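Local structure of erythrocyte binding antigen 140 (Plasmodium falciparum, 4GF2) at residues Ile41-Ile45 with Asn68-Lys72; Asn197-Cys202 with Gly214-Cys219; Val300-Ile306 with Gln377-Tyr381; Lys497-Phe501 with Cys522-Trp528. The protein probably binds a host-cell surface receptor during erythrocyte invasion, this chain being the portion of the longer membrane protein that carries its two Duffy-binding-like (DBL) domains. The protein carries 3 engineered substitutions. One frame throughout, in Å; residues are numbered along the deposited sequence.

Interaction 1 (Ile41-Ile45 with Asn68-Lys72); sequences IQLCI and NTEAK
A buried loop-to-helix contact ties the loop 41-45, which leaves helix 38-41 at I41 and leads to helix 46-49, to the middle of helix 56-78. I41 ends its helix with helical angles; Q42 (phi/psi -101/10) leaves them, and L43 (-48/135) and C44 (-75/102) run extended. The closest CA pair is C44 and E70, 5.2 Å apart, and both residues point their CA-to-CB bonds across the gap. E70 bends with chi1 t and chi2 p (70°), which brings its carboxylate to the loop backbone: C44 N donates a hydrogen bond to E70 OE1 at 2.9 Å. The acid thus accepts from a main-chain amide of the irregular loop. The site belongs to the first DBL domain, a helical fold stapled by disulfides, and C44 is bonded here to C14 at the end of helix 4-14. With chi1 t, C44 SG lies 3.6 Å from T69 CG2, so the bridge packs against the helix surface. L43 CD1 approaches E70 OE2 to 3.8 Å, and the L43 side chain also meets F97 of helix 83-101. E70 has further partners, a salt bridge to K17 and a hydrogen bond to S93, while T69 OG1 bonds to I65 O within its own helix.

Interaction 2 (Asn197-Cys202 with Gly214-Cys219); sequences NIKDKC and GCRLPC
This is a disulfide-linked antiparallel helix pair, a helical hairpin in which the end of helix 175-202, whose residues 197-202 belong to the first Duffy-binding domain, meets the beginning of helix 213-242. The two short axes approach to 8.3 Å with their N-to-C directions at 170°; I198 lies opposite P218 (CA atoms 5.4 Å apart) and C202 opposite C215 (4.9 Å). N197 begins the contact: its CB is 4.2 Å from P218 CB. I198 (chi1 m, chi2 t) fills the buried side, with CG1 4.0 Å from P218 CB and 3.8 Å from P218 O, and CG2 4.3 Å from C219 SG; it also touches L278 and C279 of helix 273-279. P218 has no amide hydrogen to give to the preceding turn, so helix 213-242 is kinked there, and the proline ring is turned into the interface. K201 lies at the exposed margin, its CB 3.3 Å from G214 O and 4.1 Å from P218 CG while its amine leads away. C202, the last residue of its helix, closes the hairpin with chi1 m against chi1 t of C215. C219 makes a second bridge, to C279, so that cystines join helix 213-242 to helix 175-202 and to helix 273-279. C202 SG lies 3.8 Å from C219 SG and 2.0 Å from C215 SG, the latter bond having a chi3 of 99°.

Interaction 3 (Val300-Ile306 with Gln377-Tyr381); sequences VDIASQI and QLLKY
The short helix 300-304 lies across helix 361-382, with the local axes 10.6 Å apart at closest approach and 107° between their N-to-C directions. Beyond S304 the chain leaves helical angles: Q305 (-69/127) and I306 (-100/137) are extended. The nearest CA pair is S304 and Q377, at 5.6 Å. Q377 (chi1 m, chi2 t) reaches over the end of the short helix, where its NE2 donates a hydrogen bond to A303 O at 3.0 Å with an angle of 161°. S304 OG, with chi1 m, turns back to V300 O at 2.7 Å and also accepts a hydrogen bond from K380 NZ at 3.1 Å. K380 NZ lies 3.6 Å from V300 CG1 and has a further acceptor in V460 O. I306 supplies the apolar part: CG1 is 3.8 Å from Q377 CB, and CD1 is 4.0 Å from Y381 CB and 4.2 Å from L378 CD2. L311 of helix 308-314 touches both I306 and L378, and F291 of helix 285-293 touches A303 and Q377. The whole is characteristic of crossed helix packing with side-chain bonding to a helix terminus, joining helix 300-304 and the extended residues after it to helix 361-382 of the second Duffy-binding domain.

Interaction 4 (Lys497-Phe501 with Cys522-Trp528); sequences KIYSF and CSEYKKW
K497 lays its aliphatic end over the indole of W528: CE stands 3.6 Å from the centroid of the five-membered ring, a CH-pi contact, and NZ 4.3 Å from it, 3° off the ring normal, a cation-pi interaction. The lysine reaches across to helix 518-548 with chi1 m, chi2 and chi3 t, then turns with chi4 p over the ring, passing Y525 (K497 CD to Y525 CD1, 3.8 Å). Both segments are helical and nearly antiparallel, at 169°, with axes 11.9 Å apart; this spacing is spanned by K497, F501, Y525 and W528. K497 faces Y525 (CA atoms 7.8 Å apart) and F501 faces C522 (8.9 Å). One turn along from K497, F501 (chi1 m) directs its ring edge at the face of Y525 (chi1 t) in a T-shaped pair, centroids 5.7 Å apart and planes at 71°, with F501 CE2 4.0 Å from Y525 CD1. C522 SG adds an oblique sulfur-aromatic contact 5.4 Å from the F501 ring centroid. These side chains lie between helix 478-508 and helix 518-548 of the second DBL domain; C522 is disulfide-bonded to C595 in helix 592-595, while Y591 meets the F501 ring and P588 packs on Y525.

In the fold
The four contacts follow one another along an elongated chain without touching: interactions 1 and 4, with centres 93 Å apart, lie on opposite sides of its centre. Interaction 1 is buried, built on a glutamate held to a loop amide inside the first DBL domain; the other three are partly buried. Interactions 2 and 4 both pair antiparallel helices, but in the former a cystine and a proline accompany closely spaced axes, whereas in the latter aromatic rings and a lysine span a wider gap. Interaction 3 alone crosses its helices steeply, combining side-chain hydrogen bonds with apolar packing of an isoleucine. Cystines recur in interactions 1, 2 and 4, yet only in interaction 2 does one join the two segments.

Interaction 1 (Ile41-Ile45 with Asn68-Lys72)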
loop_
_atom_site.group_PDB
_atom_site.type_symbol
_atom_site.label_atom_id
_atom_site.label_comp_id
_atom_site.label_asym_id
_atom_site.label_seq_id
_atom_site.Cartn_x
_atom_site.Cartn_y
_atom_site.Cartn_z
ATOM N N ILE A 41 29.401 4.398 -16.633
ATOM C CA ILE A 41 29.953 3.129 -16.171
ATOM C C ILE A 41 30.522 2.321 -17.336
ATOM O O ILE A 41 31.552 1.661 -17.195
ATOM C CB ILE A 41 28.892 2.302 -15.417
ATOM C CG1 ILE A 41 28.588 2.958 -14.070
ATOM C CG2 ILE A 41 29.367 0.869 -15.192
ATOM C CD1 ILE A 41 27.389 2.383 -13.376
ATOM N N GLN A 42 29.862 2.392 -18.489
ATOM C CA GLN A 42 30.258 1.588 -19.642
ATOM C C GLN A 42 31.065 2.366 -20.676
ATOM O O GLN A 42 31.313 1.869 -21.777
ATOM C CB GLN A 42 29.026 0.982 -20.310
ATOM C CG GLN A 42 28.302 -0.034 -19.444
ATOM C CD GLN A 42 27.439 -0.974 -20.259
ATOM O OE1 GLN A 42 26.404 -0.580 -20.798
ATOM N NE2 GLN A 42 27.865 -2.224 -20.360
ATOM N N LEU A 43 31.471 3.581 -20.327
ATOM C CA LEU A 43 32.300 4.388 -21.211
ATOM C C LEU A 43 33.452 3.543 -21.742
ATOM O O LEU A 43 34.086 2.807 -20.989
ATOM C CB LEU A 43 32.842 5.605 -20.464
ATOM C CG LEU A 43 33.513 6.672 -21.334
ATOM C CD1 LEU A 43 32.484 7.422 -22.182
ATOM C CD2 LEU A 43 34.320 7.643 -20.477
ATOM N N CYS A 44 33.714 3.644 -23.040
ATOM C CA CYS A 44 34.707 2.789 -23.684
ATOM C C CYS A 44 36.131 3.215 -23.335
ATOM O O CYS A 44 36.647 4.180 -23.887
ATOM C CB CYS A 44 34.517 2.810 -25.198
ATOM S SG CYS A 44 35.688 1.767 -26.082
ATOM N N ILE A 45 36.761 2.480 -22.424
ATOM C CA ILE A 45 38.104 2.819 -21.963
ATOM C C ILE A 45 39.054 1.620 -21.901
ATOM O O ILE A 45 40.253 1.785 -21.696
ATOM C CB ILE A 45 38.040 3.461 -20.569
ATOM C CG1 ILE A 45 37.484 2.459 -19.555
ATOM C CG2 ILE A 45 37.178 4.708 -20.615
ATOM C CD1 ILE A 45 37.374 3.006 -18.153
ATOM N N ASN A 68 35.986 7.015 -30.807
ATOM C CA ASN A 68 35.362 6.508 -32.024
ATOM C C ASN A 68 34.608 5.205 -31.762
ATOM O O ASN A 68 33.544 4.967 -32.334
ATOM C CB ASN A 68 36.424 6.305 -33.109
ATOM C CG ASN A 68 35.853 5.727 -34.386
ATOM O OD1 ASN A 68 35.799 4.514 -34.558
ATOM N ND2 ASN A 68 35.425 6.599 -35.290
ATOM N N THR A 69 35.154 4.366 -30.887
ATOM C CA THR A 69 34.509 3.103 -30.553
ATOM C C THR A 69 33.273 3.373 -29.705
ATOM O O THR A 69 32.215 2.780 -29.924
ATOM C CB THR A 69 35.457 2.146 -29.803
ATOM O OG1 THR A 69 36.593 1.849 -30.624
ATOM C CG2 THR A 69 34.746 0.847 -29.466
ATOM N N GLU A 70 33.410 4.281 -28.745
ATOM C CA GLU A 70 32.290 4.677 -27.902
ATOM C C GLU A 70 31.097 5.090 -28.764
ATOM O O GLU A 70 29.959 4.732 -28.472
ATOM C CB GLU A 70 32.704 5.821 -26.972
ATOM C CG GLU A 70 31.555 6.444 -26.184
ATOM C CD GLU A 70 31.002 5.530 -25.107
ATOM O OE1 GLU A 70 31.608 4.463 -24.846
ATOM O OE2 GLU A 70 29.958 5.887 -24.518
ATOM N N ALA A 71 31.368 5.831 -29.835
ATOM C CA ALA A 71 30.320 6.263 -30.761
ATOM C C ALA A 71 29.595 5.085 -31.428
ATOM O O ALA A 71 28.365 5.016 -31.402
ATOM C CB ALA A 71 30.904 7.183 -31.814
ATOM N N LYS A 72 30.349 4.165 -32.027
ATOM C CA LYS A 72 29.758 2.974 -32.639
ATOM C C LYS A 72 28.842 2.258 -31.659
ATOM O O LYS A 72 27.699 1.923 -31.979
ATOM C CB LYS A 72 30.835 1.981 -33.083
ATOM C CG LYS A 72 31.646 2.391 -34.290
ATOM C CD LYS A 72 32.497 1.229 -34.773
ATOM C CE LYS A 72 33.482 1.651 -35.850
ATOM N NZ LYS A 72 34.273 0.483 -36.340
#

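Interaction 2 (Asn197-Cys202 with Gly214-Cys219)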
loop_
_atom_site.group_PDB
_atom_site.type_symbol
_atom_site.label_atom_id
_atom_site.label_comp_id
_atom_site.label_asym_id
_atom_site.label_seq_id
_atom_site.Cartn_x
_atom_site.Cartn_y
_atom_site.Cartn_z
ATOM N N ASN A 197 1.280 4.641 -19.989
ATOM C CA ASN A 197 0.810 3.309 -19.636
ATOM C C ASN A 197 -0.362 3.397 -18.662
ATOM O O ASN A 197 -1.341 2.663 -18.788
ATOM C CB ASN A 197 1.939 2.478 -19.030
ATOM C CG ASN A 197 2.940 2.019 -20.068
ATOM O OD1 ASN A 197 2.592 1.804 -21.228
ATOM N ND2 ASN A 197 4.193 1.864 -19.655
ATOM N N ILE A 198 -0.265 4.305 -17.697
ATOM C CA ILE A 198 -1.342 4.500 -16.731
ATOM C C ILE A 198 -2.637 4.902 -17.432
ATOM O O ILE A 198 -3.698 4.374 -17.119
ATOM C CB ILE A 198 -0.984 5.569 -15.681
ATOM C CG1 ILE A 198 0.053 5.019 -14.703
ATOM C CG2 ILE A 198 -2.223 6.008 -14.929
ATOM C CD1 ILE A 198 0.577 6.049 -13.725
ATOM N N LYS A 199 -2.546 5.835 -18.375
ATOM C CA LYS A 199 -3.720 6.268 -19.127
ATOM C C LYS A 199 -4.312 5.103 -19.904
ATOM O O LYS A 199 -5.513 4.841 -19.840
ATOM C CB LYS A 199 -3.366 7.393 -20.102
ATOM C CG LYS A 199 -2.929 8.689 -19.444
ATOM C CD LYS A 199 -3.459 9.901 -20.202
ATOM C CE LYS A 199 -2.743 11.178 -19.784
ATOM N NZ LYS A 199 -3.440 12.405 -20.257
ATOM N N ASP A 200 -3.452 4.411 -20.639
ATOM C CA ASP A 200 -3.862 3.290 -21.471
ATOM C C ASP A 200 -4.675 2.263 -20.688
ATOM O O ASP A 200 -5.740 1.832 -21.136
ATOM C CB ASP A 200 -2.626 2.615 -22.071
ATOM C CG ASP A 200 -2.982 1.489 -23.018
ATOM O OD1 ASP A 200 -3.804 1.717 -23.929
ATOM O OD2 ASP A 200 -2.448 0.374 -22.841
ATOM N N LYS A 201 -4.174 1.877 -19.519
ATOM C CA LYS A 201 -4.775 0.794 -18.748
ATOM C C LYS A 201 -5.868 1.270 -17.793
ATOM O O LYS A 201 -6.783 0.516 -17.460
ATOM C CB LYS A 201 -3.697 0.047 -17.958
ATOM C CG LYS A 201 -2.578 -0.516 -18.822
ATOM C CD LYS A 201 -3.132 -1.220 -20.055
ATOM C CE LYS A 201 -2.029 -1.873 -20.875
ATOM N NZ LYS A 201 -1.531 -3.125 -20.245
ATOM N N CYS A 202 -5.769 2.516 -17.346
ATOM C CA CYS A 202 -6.718 3.046 -16.376
ATOM C C CYS A 202 -7.816 3.840 -17.070
ATOM O O CYS A 202 -8.884 4.066 -16.500
ATOM C CB CYS A 202 -5.997 3.926 -15.351
ATOM S SG CYS A 202 -4.596 3.115 -14.538
ATOM N N GLY A 214 -4.792 -4.649 -13.756
ATOM C CA GLY A 214 -4.494 -4.058 -15.049
ATOM C C GLY A 214 -4.021 -2.621 -14.920
ATOM O O GLY A 214 -3.084 -2.196 -15.597
ATOM N N CYS A 215 -4.675 -1.875 -14.035
ATOM C CA CYS A 215 -4.374 -0.464 -13.828
ATOM C C CYS A 215 -3.418 -0.267 -12.650
ATOM O O CYS A 215 -2.544 0.599 -12.686
ATOM C CB CYS A 215 -5.675 0.306 -13.589
ATOM S SG CYS A 215 -5.487 2.025 -13.078
ATOM N N ARG A 216 -3.574 -1.080 -11.611
ATOM C CA ARG A 216 -2.787 -0.912 -10.392
ATOM C C ARG A 216 -1.298 -1.176 -10.611
ATOM O O ARG A 216 -0.459 -0.659 -9.873
ATOM C CB ARG A 216 -3.330 -1.809 -9.277
ATOM C CG ARG A 216 -4.755 -1.462 -8.866
ATOM C CD ARG A 216 -5.256 -2.336 -7.732
ATOM N NE ARG A 216 -4.616 -2.008 -6.460
ATOM C CZ ARG A 216 -4.938 -0.960 -5.708
ATOM N NH1 ARG A 216 -5.890 -0.123 -6.095
ATOM N NH2 ARG A 216 -4.304 -0.742 -4.566
ATOM N N LEU A 217 -0.966 -1.974 -11.622
ATOM C CA LEU A 217 0.433 -2.283 -11.901
ATOM C C LEU A 217 1.190 -1.085 -12.483
ATOM O O LEU A 217 2.228 -0.692 -11.951
ATOM C CB LEU A 217 0.551 -3.499 -12.822
ATOM C CG LEU A 217 0.104 -4.835 -12.214
ATOM C CD1 LEU A 217 0.390 -5.973 -13.181
ATOM C CD2 LEU A 217 0.765 -5.097 -10.865
ATOM N N PRO A 218 0.691 -0.505 -13.584
ATOM C CA PRO A 218 1.381 0.696 -14.071
ATOM C C PRO A 218 1.376 1.823 -13.033
ATOM O O PRO A 218 2.354 2.562 -12.928
ATOM C CB PRO A 218 0.590 1.084 -15.332
ATOM C CG PRO A 218 -0.693 0.329 -15.252
ATOM C CD PRO A 218 -0.401 -0.920 -14.478
ATOM N N CYS A 219 0.298 1.948 -12.267
ATOM C CA CYS A 219 0.245 2.944 -11.200
ATOM C C CYS A 219 1.359 2.684 -10.199
ATOM O O CYS A 219 2.046 3.606 -9.758
ATOM C CB CYS A 219 -1.107 2.909 -10.483
ATOM S SG CYS A 219 -2.478 3.545 -11.462
#

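Interaction 3 (Val300-Ile306 with Gln377-Tyr381)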
loop_
_atom_site.group_PDB
_atom_site.type_symbol
_atom_site.label_atom_id
_atom_site.label_comp_id
_atom_site.label_asym_id
_atom_site.label_seq_id
_atom_site.Cartn_x
_atom_site.Cartn_y
_atom_site.Cartn_z
ATOM N N VAL A 300 -19.806 13.464 10.738
ATOM C CA VAL A 300 -20.513 12.193 10.827
ATOM C C VAL A 300 -21.541 12.051 9.712
ATOM O O VAL A 300 -21.695 10.971 9.136
ATOM C CB VAL A 300 -21.216 12.036 12.184
ATOM C CG1 VAL A 300 -22.071 10.774 12.205
ATOM C CG2 VAL A 300 -20.190 12.007 13.309
ATOM N N ASP A 301 -22.243 13.138 9.408
ATOM C CA ASP A 301 -23.242 13.122 8.346
ATOM C C ASP A 301 -22.626 12.639 7.038
ATOM O O ASP A 301 -23.220 11.834 6.321
ATOM C CB ASP A 301 -23.849 14.511 8.157
ATOM C CG ASP A 301 -24.551 15.011 9.399
ATOM O OD1 ASP A 301 -25.087 14.170 10.153
ATOM O OD2 ASP A 301 -24.566 16.240 9.623
ATOM N N ILE A 302 -21.429 13.128 6.733
ATOM C CA ILE A 302 -20.743 12.748 5.505
ATOM C C ILE A 302 -20.228 11.319 5.606
ATOM O O ILE A 302 -20.421 10.512 4.695
ATOM C CB ILE A 302 -19.573 13.692 5.201
ATOM C CG1 ILE A 302 -20.088 15.124 5.027
ATOM C CG2 ILE A 302 -18.835 13.233 3.949
ATOM C CD1 ILE A 302 -18.995 16.158 4.856
ATOM N N ALA A 303 -19.577 11.005 6.720
ATOM C CA ALA A 303 -19.087 9.653 6.952
ATOM C C ALA A 303 -20.231 8.644 6.888
ATOM O O ALA A 303 -20.016 7.476 6.568
ATOM C CB ALA A 303 -18.382 9.569 8.292
ATOM N N SER A 304 -21.448 9.098 7.182
ATOM C CA SER A 304 -22.608 8.208 7.212
ATOM C C SER A 304 -23.253 8.030 5.838
ATOM O O SER A 304 -23.903 7.017 5.581
ATOM C CB SER A 304 -23.658 8.727 8.200
ATOM O OG SER A 304 -23.169 8.704 9.529
ATOM N N GLN A 305 -23.085 9.014 4.960
ATOM C CA GLN A 305 -23.707 8.960 3.641
ATOM C C GLN A 305 -23.067 7.867 2.791
ATOM O O GLN A 305 -21.852 7.827 2.627
ATOM C CB GLN A 305 -23.610 10.318 2.940
ATOM C CG GLN A 305 -24.383 10.386 1.628
ATOM C CD GLN A 305 -24.539 11.803 1.105
ATOM O OE1 GLN A 305 -24.580 12.762 1.877
ATOM N NE2 GLN A 305 -24.628 11.941 -0.213
ATOM N N ILE A 306 -23.899 6.979 2.254
ATOM C CA ILE A 306 -23.417 5.811 1.526
ATOM C C ILE A 306 -23.462 6.010 0.015
ATOM O O ILE A 306 -24.432 6.535 -0.526
ATOM C CB ILE A 306 -24.248 4.563 1.881
ATOM C CG1 ILE A 306 -24.109 4.249 3.371
ATOM C CG2 ILE A 306 -23.800 3.369 1.049
ATOM C CD1 ILE A 306 -24.864 3.017 3.812
ATOM N N GLN A 377 -20.806 1.933 7.942
ATOM C CA GLN A 377 -21.866 2.685 7.286
ATOM C C GLN A 377 -23.157 1.874 7.241
ATOM O O GLN A 377 -24.225 2.379 7.577
ATOM C CB GLN A 377 -21.456 3.070 5.866
ATOM C CG GLN A 377 -20.459 4.207 5.779
ATOM C CD GLN A 377 -20.081 4.517 4.344
ATOM O OE1 GLN A 377 -19.946 3.610 3.523
ATOM N NE2 GLN A 377 -19.927 5.800 4.029
ATOM N N LEU A 378 -23.052 0.618 6.820
ATOM C CA LEU A 378 -24.217 -0.253 6.714
ATOM C C LEU A 378 -24.899 -0.437 8.059
ATOM O O LEU A 378 -26.127 -0.410 8.149
ATOM C CB LEU A 378 -23.817 -1.610 6.156
ATOM C CG LEU A 378 -23.353 -1.572 4.709
ATOM C CD1 LEU A 378 -22.822 -2.925 4.298
ATOM C CD2 LEU A 378 -24.495 -1.150 3.818
ATOM N N LEU A 379 -24.097 -0.633 9.100
ATOM C CA LEU A 379 -24.622 -0.743 10.453
ATOM C C LEU A 379 -25.297 0.558 10.858
ATOM O O LEU A 379 -26.420 0.555 11.360
ATOM C CB LEU A 379 -23.505 -1.082 11.439
ATOM C CG LEU A 379 -22.969 -2.515 11.374
ATOM C CD1 LEU A 379 -21.762 -2.660 12.281
ATOM C CD2 LEU A 379 -24.046 -3.520 11.753
ATOM N N LYS A 380 -24.609 1.672 10.634
ATOM C CA LYS A 380 -25.158 2.979 10.967
ATOM C C LYS A 380 -26.495 3.183 10.271
ATOM O O LYS A 380 -27.431 3.726 10.855
ATOM C CB LYS A 380 -24.188 4.090 10.566
ATOM C CG LYS A 380 -24.729 5.498 10.776
ATOM C CD LYS A 380 -25.147 5.735 12.218
ATOM C CE LYS A 380 -25.622 7.164 12.440
ATOM N NZ LYS A 380 -24.521 8.154 12.285
ATOM N N TYR A 381 -26.582 2.738 9.021
ATOM C CA TYR A 381 -27.799 2.907 8.241
ATOM C C TYR A 381 -28.930 2.040 8.787
ATOM O O TYR A 381 -30.088 2.456 8.809
ATOM C CB TYR A 381 -27.545 2.568 6.773
ATOM C CG TYR A 381 -28.766 2.744 5.900
ATOM C CD1 TYR A 381 -29.154 4.003 5.462
ATOM C CD2 TYR A 381 -29.535 1.653 5.520
ATOM C CE1 TYR A 381 -30.272 4.169 4.666
ATOM C CE2 TYR A 381 -30.654 1.809 4.726
ATOM C CZ TYR A 381 -31.019 3.069 4.302
ATOM O OH TYR A 381 -32.132 3.227 3.509
#

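Interaction 4 (Lys497-Phe501 with Cys522-Trp528)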
loop_
_atom_site.group_PDB
_atom_site.type_symbol
_atom_site.label_atom_id
_atom_site.label_comp_id
_atom_site.label_asym_id
_atom_site.label_seq_id
_atom_site.Cartn_x
_atom_site.Cartn_y
_atom_site.Cartn_z
ATOM N N LYS A 497 -42.256 -8.035 21.837
ATOM C CA LYS A 497 -43.371 -8.968 21.714
ATOM C C LYS A 497 -44.389 -8.810 22.841
ATOM O O LYS A 497 -45.582 -9.034 22.638
ATOM C CB LYS A 497 -42.855 -10.405 21.648
ATOM C CG LYS A 497 -42.433 -10.822 20.250
ATOM C CD LYS A 497 -41.525 -12.038 20.265
ATOM C CE LYS A 497 -41.408 -12.653 18.880
ATOM N NZ LYS A 497 -41.010 -11.666 17.842
ATOM N N ILE A 498 -43.922 -8.428 24.025
ATOM C CA ILE A 498 -44.826 -8.118 25.127
ATOM C C ILE A 498 -45.669 -6.898 24.773
ATOM O O ILE A 498 -46.890 -6.911 24.925
ATOM C CB ILE A 498 -44.065 -7.841 26.437
ATOM C CG1 ILE A 498 -43.519 -9.145 27.019
ATOM C CG2 ILE A 498 -44.980 -7.163 27.452
ATOM C CD1 ILE A 498 -42.797 -8.976 28.341
ATOM N N TYR A 499 -45.011 -5.843 24.303
ATOM C CA TYR A 499 -45.710 -4.633 23.894
ATOM C C TYR A 499 -46.681 -4.940 22.757
ATOM O O TYR A 499 -47.756 -4.345 22.672
ATOM C CB TYR A 499 -44.717 -3.550 23.464
ATOM C CG TYR A 499 -43.777 -3.090 24.561
ATOM C CD1 TYR A 499 -43.973 -3.472 25.884
ATOM C CD2 TYR A 499 -42.693 -2.267 24.273
ATOM C CE1 TYR A 499 -43.116 -3.051 26.884
ATOM C CE2 TYR A 499 -41.832 -1.842 25.268
ATOM C CZ TYR A 499 -42.048 -2.237 26.572
ATOM O OH TYR A 499 -41.194 -1.820 27.566
ATOM N N SER A 500 -46.304 -5.871 21.885
ATOM C CA SER A 500 -47.171 -6.269 20.783
ATOM C C SER A 500 -48.469 -6.849 21.331
ATOM O O SER A 500 -49.548 -6.604 20.787
ATOM C CB SER A 500 -46.479 -7.293 19.888
ATOM O OG SER A 500 -45.268 -6.777 19.363
ATOM N N PHE A 501 -48.361 -7.612 22.413
ATOM C CA PHE A 501 -49.532 -8.206 23.045
ATOM C C PHE A 501 -50.438 -7.137 23.642
ATOM O O PHE A 501 -51.660 -7.229 23.542
ATOM C CB PHE A 501 -49.121 -9.199 24.136
ATOM C CG PHE A 501 -48.801 -10.574 23.619
ATOM C CD1 PHE A 501 -49.795 -11.368 23.072
ATOM C CD2 PHE A 501 -47.512 -11.077 23.694
ATOM C CE1 PHE A 501 -49.506 -12.635 22.599
ATOM C CE2 PHE A 501 -47.218 -12.343 23.225
ATOM C CZ PHE A 501 -48.216 -13.123 22.675
ATOM N N CYS A 522 -50.462 -15.934 19.737
ATOM C CA CYS A 522 -49.937 -16.762 20.817
ATOM C C CYS A 522 -49.128 -17.925 20.255
ATOM O O CYS A 522 -48.121 -18.330 20.834
ATOM C CB CYS A 522 -51.072 -17.307 21.686
ATOM S SG CYS A 522 -51.689 -16.156 22.939
ATOM N N SER A 523 -49.581 -18.463 19.128
ATOM C CA SER A 523 -48.903 -19.576 18.479
ATOM C C SER A 523 -47.521 -19.155 17.996
ATOM O O SER A 523 -46.531 -19.847 18.237
ATOM C CB SER A 523 -49.730 -20.089 17.301
ATOM O OG SER A 523 -49.033 -21.094 16.587
ATOM N N GLU A 524 -47.463 -18.017 17.313
ATOM C CA GLU A 524 -46.208 -17.515 16.768
ATOM C C GLU A 524 -45.196 -17.255 17.877
ATOM O O GLU A 524 -43.998 -17.463 17.691
ATOM C CB GLU A 524 -46.447 -16.235 15.966
ATOM C CG GLU A 524 -47.293 -16.439 14.718
ATOM C CD GLU A 524 -47.592 -15.139 13.993
ATOM O OE1 GLU A 524 -46.757 -14.212 14.063
ATOM O OE2 GLU A 524 -48.665 -15.044 13.357
ATOM N N TYR A 525 -45.678 -16.804 19.031
ATOM C CA TYR A 525 -44.791 -16.525 20.153
ATOM C C TYR A 525 -44.214 -17.814 20.725
ATOM O O TYR A 525 -43.036 -17.868 21.079
ATOM C CB TYR A 525 -45.517 -15.758 21.255
ATOM C CG TYR A 525 -44.609 -15.370 22.401
ATOM C CD1 TYR A 525 -43.840 -14.217 22.339
ATOM C CD2 TYR A 525 -44.514 -16.159 23.538
ATOM C CE1 TYR A 525 -43.004 -13.858 23.379
ATOM C CE2 TYR A 525 -43.681 -15.808 24.585
ATOM C CZ TYR A 525 -42.927 -14.655 24.498
ATOM O OH TYR A 525 -42.093 -14.296 25.535
ATOM N N LYS A 526 -45.049 -18.844 20.816
ATOM C CA LYS A 526 -44.617 -20.141 21.323
ATOM C C LYS A 526 -43.449 -20.671 20.499
ATOM O O LYS A 526 -42.450 -21.136 21.047
ATOM C CB LYS A 526 -45.777 -21.142 21.295
ATOM C CG LYS A 526 -46.905 -20.802 22.255
ATOM C CD LYS A 526 -48.129 -21.687 22.043
ATOM C CE LYS A 526 -49.261 -21.313 22.993
ATOM N NZ LYS A 526 -50.478 -22.141 22.773
ATOM N N LYS A 527 -43.582 -20.595 19.177
ATOM C CA LYS A 527 -42.520 -21.026 18.278
ATOM C C LYS A 527 -41.247 -20.241 18.559
ATOM O O LYS A 527 -40.160 -20.811 18.640
ATOM C CB LYS A 527 -42.936 -20.819 16.822
ATOM C CG LYS A 527 -44.087 -21.698 16.367
ATOM C CD LYS A 527 -43.664 -23.153 16.250
ATOM C CE LYS A 527 -44.809 -24.030 15.770
ATOM N NZ LYS A 527 -45.282 -23.653 14.409
ATOM N N TRP A 528 -41.392 -18.929 18.710
ATOM C CA TRP A 528 -40.242 -18.059 18.917
ATOM C C TRP A 528 -39.531 -18.393 20.221
ATOM O O TRP A 528 -38.325 -18.633 20.234
ATOM C CB TRP A 528 -40.662 -16.585 18.916
ATOM C CG TRP A 528 -39.501 -15.645 19.079
ATOM C CD1 TRP A 528 -38.590 -15.294 18.124
ATOM C CD2 TRP A 528 -39.123 -14.940 20.271
ATOM N NE1 TRP A 528 -37.671 -14.418 18.647
ATOM C CE2 TRP A 528 -37.974 -14.184 19.960
ATOM C CE3 TRP A 528 -39.642 -14.877 21.567
ATOM C CZ2 TRP A 528 -37.338 -13.372 20.899
ATOM C CZ3 TRP A 528 -39.008 -14.070 22.498
ATOM C CH2 TRP A 528 -37.870 -13.330 22.160
#